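Separin (Saccharomyces cerevisiae, PDB 5U1T) cleaves the MCD1/SCC1 subunit of cohesin at the onset of anaphase as a caspase-like cysteine protease, and so allows the chromosomes to segregate. Local coordinates at residues A[1243-1248]-A[1374-1379]. Residues are numbered along the deposited sequence; the frame is centred on the assembly and turned at random.
Sequences GFFSPE and LSFLKD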
loop_
_atom_site.group_PDB
_atom_site.type_symbol
_atom_site.label_atom_id
_atom_site.label_comp_id
_atom_site.label_asym_id
_atom_site.label_seq_id
_atom_site.Cartn_x
_atom_site.Cartn_y
_atom_site.Cartn_z
ATOM N N GLY A 1243 34.438 -18.934 -46.875
ATOM C CA GLY A 1243 33.645 -19.292 -48.038
ATOM C C GLY A 1243 32.150 -19.435 -47.814
ATOM O O GLY A 1243 31.375 -19.459 -48.779
ATOM N N PHE A 1244 31.745 -19.529 -46.541
ATOM C CA PHE A 1244 30.340 -19.569 -46.156
ATOM C C PHE A 1244 29.688 -18.254 -46.583
ATOM O O PHE A 1244 28.495 -18.202 -46.885
ATOM C CB PHE A 1244 30.221 -19.792 -44.640
ATOM C CG PHE A 1244 28.830 -20.170 -44.156
ATOM C CD1 PHE A 1244 28.355 -21.466 -44.306
ATOM C CD2 PHE A 1244 28.025 -19.241 -43.517
ATOM C CE1 PHE A 1244 27.101 -21.820 -43.850
ATOM C CE2 PHE A 1244 26.765 -19.591 -43.047
ATOM C CZ PHE A 1244 26.303 -20.879 -43.211
ATOM N N PHE A 1245 30.497 -17.197 -46.629
ATOM C CA PHE A 1245 30.021 -15.875 -47.014
ATOM C C PHE A 1245 30.109 -15.611 -48.513
ATOM O O PHE A 1245 29.617 -14.586 -48.998
ATOM C CB PHE A 1245 30.809 -14.799 -46.268
ATOM C CG PHE A 1245 30.475 -14.722 -44.826
ATOM C CD1 PHE A 1245 29.377 -13.974 -44.401
ATOM C CD2 PHE A 1245 31.227 -15.424 -43.894
ATOM C CE1 PHE A 1245 29.046 -13.913 -43.069
ATOM C CE2 PHE A 1245 30.912 -15.373 -42.560
ATOM C CZ PHE A 1245 29.824 -14.617 -42.137
ATOM N N SER A 1246 30.734 -16.531 -49.238
ATOM C CA SER A 1246 31.032 -16.287 -50.640
ATOM C C SER A 1246 29.766 -16.146 -51.484
ATOM O O SER A 1246 28.824 -16.949 -51.375
ATOM C CB SER A 1246 31.924 -17.393 -51.212
ATOM O OG SER A 1246 31.866 -17.400 -52.624
ATOM N N PRO A 1247 29.743 -15.106 -52.326
ATOM C CA PRO A 1247 28.623 -14.824 -53.218
ATOM C C PRO A 1247 28.611 -15.727 -54.442
ATOM O O PRO A 1247 27.681 -15.603 -55.229
ATOM C CB PRO A 1247 28.864 -13.374 -53.619
ATOM C CG PRO A 1247 30.330 -13.219 -53.534
ATOM C CD PRO A 1247 30.766 -14.049 -52.377
ATOM N N GLU A 1248 29.607 -16.610 -54.593
ATOM C CA GLU A 1248 29.742 -17.456 -55.785
ATOM C C GLU A 1248 28.751 -18.621 -55.827
ATOM O O GLU A 1248 28.518 -19.273 -54.813
ATOM C CB GLU A 1248 31.162 -18.021 -55.866
ATOM C CG GLU A 1248 32.255 -17.003 -56.116
ATOM C CD GLU A 1248 33.633 -17.654 -56.299
ATOM O OE1 GLU A 1248 33.710 -18.853 -56.656
ATOM O OE2 GLU A 1248 34.656 -16.970 -56.083
ATOM N N LEU A 1374 35.129 -6.457 -43.098
ATOM C CA LEU A 1374 35.983 -7.641 -43.227
ATOM C C LEU A 1374 36.330 -7.873 -44.711
ATOM O O LEU A 1374 35.500 -7.626 -45.597
ATOM C CB LEU A 1374 35.300 -8.869 -42.619
ATOM C CG LEU A 1374 35.090 -8.747 -41.109
ATOM C CD1 LEU A 1374 34.541 -10.030 -40.494
ATOM C CD2 LEU A 1374 36.378 -8.332 -40.435
ATOM N N SER A 1375 37.550 -8.328 -44.982
ATOM C CA SER A 1375 38.040 -8.384 -46.366
ATOM C C SER A 1375 37.171 -9.254 -47.290
ATOM O O SER A 1375 37.050 -8.961 -48.484
ATOM C CB SER A 1375 39.482 -8.880 -46.405
ATOM O OG SER A 1375 39.558 -10.222 -45.964
ATOM N N PHE A 1376 36.547 -10.291 -46.733
ATOM C CA PHE A 1376 35.647 -11.123 -47.515
ATOM C C PHE A 1376 34.212 -10.591 -47.567
ATOM O O PHE A 1376 33.351 -11.210 -48.168
ATOM C CB PHE A 1376 35.657 -12.560 -46.985
ATOM C CG PHE A 1376 35.254 -12.707 -45.530
ATOM C CD1 PHE A 1376 33.925 -12.896 -45.178
ATOM C CD2 PHE A 1376 36.214 -12.714 -44.523
ATOM C CE1 PHE A 1376 33.549 -13.052 -43.823
ATOM C CE2 PHE A 1376 35.849 -12.866 -43.172
ATOM C CZ PHE A 1376 34.521 -13.041 -42.826
ATOM N N LEU A 1377 33.952 -9.444 -46.947
ATOM C CA LEU A 1377 32.623 -8.828 -47.039
ATOM C C LEU A 1377 32.653 -7.478 -47.756
ATOM O O LEU A 1377 31.673 -7.101 -48.382
ATOM C CB LEU A 1377 32.001 -8.655 -45.649
ATOM C CG LEU A 1377 31.626 -9.961 -44.945
ATOM C CD1 LEU A 1377 30.838 -9.712 -43.672
ATOM C CD2 LEU A 1377 30.869 -10.893 -45.894
ATOM N N LYS A 1378 33.795 -6.791 -47.697
ATOM C CA LYS A 1378 33.887 -5.387 -48.092
ATOM C C LYS A 1378 33.540 -5.082 -49.555
ATOM O O LYS A 1378 33.215 -3.940 -49.892
ATOM C CB LYS A 1378 35.286 -4.849 -47.763
ATOM C CG LYS A 1378 36.366 -5.176 -48.737
ATOM C CD LYS A 1378 37.716 -4.976 -48.066
ATOM C CE LYS A 1378 38.881 -5.319 -49.023
ATOM N NZ LYS A 1378 40.185 -5.664 -48.319
ATOM N N ASP A 1379 33.565 -6.089 -50.418
ATOM C CA ASP A 1379 33.221 -5.861 -51.816
ATOM C C ASP A 1379 31.824 -6.380 -52.172
ATOM O O ASP A 1379 31.443 -6.379 -53.334
ATOM C CB ASP A 1379 34.275 -6.501 -52.729
ATOM C CG ASP A 1379 35.653 -5.851 -52.581
ATOM O OD1 ASP A 1379 35.721 -4.603 -52.472
ATOM O OD2 ASP A 1379 36.668 -6.580 -52.572
#
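F1245 meets F1376 and L1377 where two loops pack in the peptidase C50 region of separase, beside a mixed sheet: residues 1243-1248 lead into strand 1248-1249, and residues 1374-1379 belong to the connection between the parallel strands 1353-1362 and 1382-1385. No hydrogen bond crosses; the join is wholly apolar. Along the second loop, L1374 comes first. Its carbonyl oxygen accepts from the amides of both L1377 and K1378, a tight turn that brings the next side chains round to F1245, while its own side chain packs on helix 1209-1237. S1375 offers a short hydroxyl, hydrogen-bonded to E1234 of that helix. F1376 then presents its ring to F1245. With CG placed between the backbone N and the carbonyl carbon (chi1 59°), the ring has L1374 CB by one face, toward the rim, and sets CE1 over one face of the F1245 ring. The two rings meet obliquely, their planes at 43° and centroids 5.1 Å apart; F1238 adds an edge-to-face partner to F1376. L1377 has a branched side chain, and one arm, the methyl CD2, reaches F1245 beside the larger ring: CD2 lies 3.9 Å from F1245 CB. A flat, wide side chain such as that of F1245 can thus touch both neighbours and L1148 of strand 1146-1152 as well; an alanine here would keep CB but probably open a gap under F1376 CE1 and strip L1377 CD2 of its ring partner. The two contacts divide the F1245 ring, CD2 approaching F1376 CE1 while CD1 lies 3.7 Å from L1377 CD2.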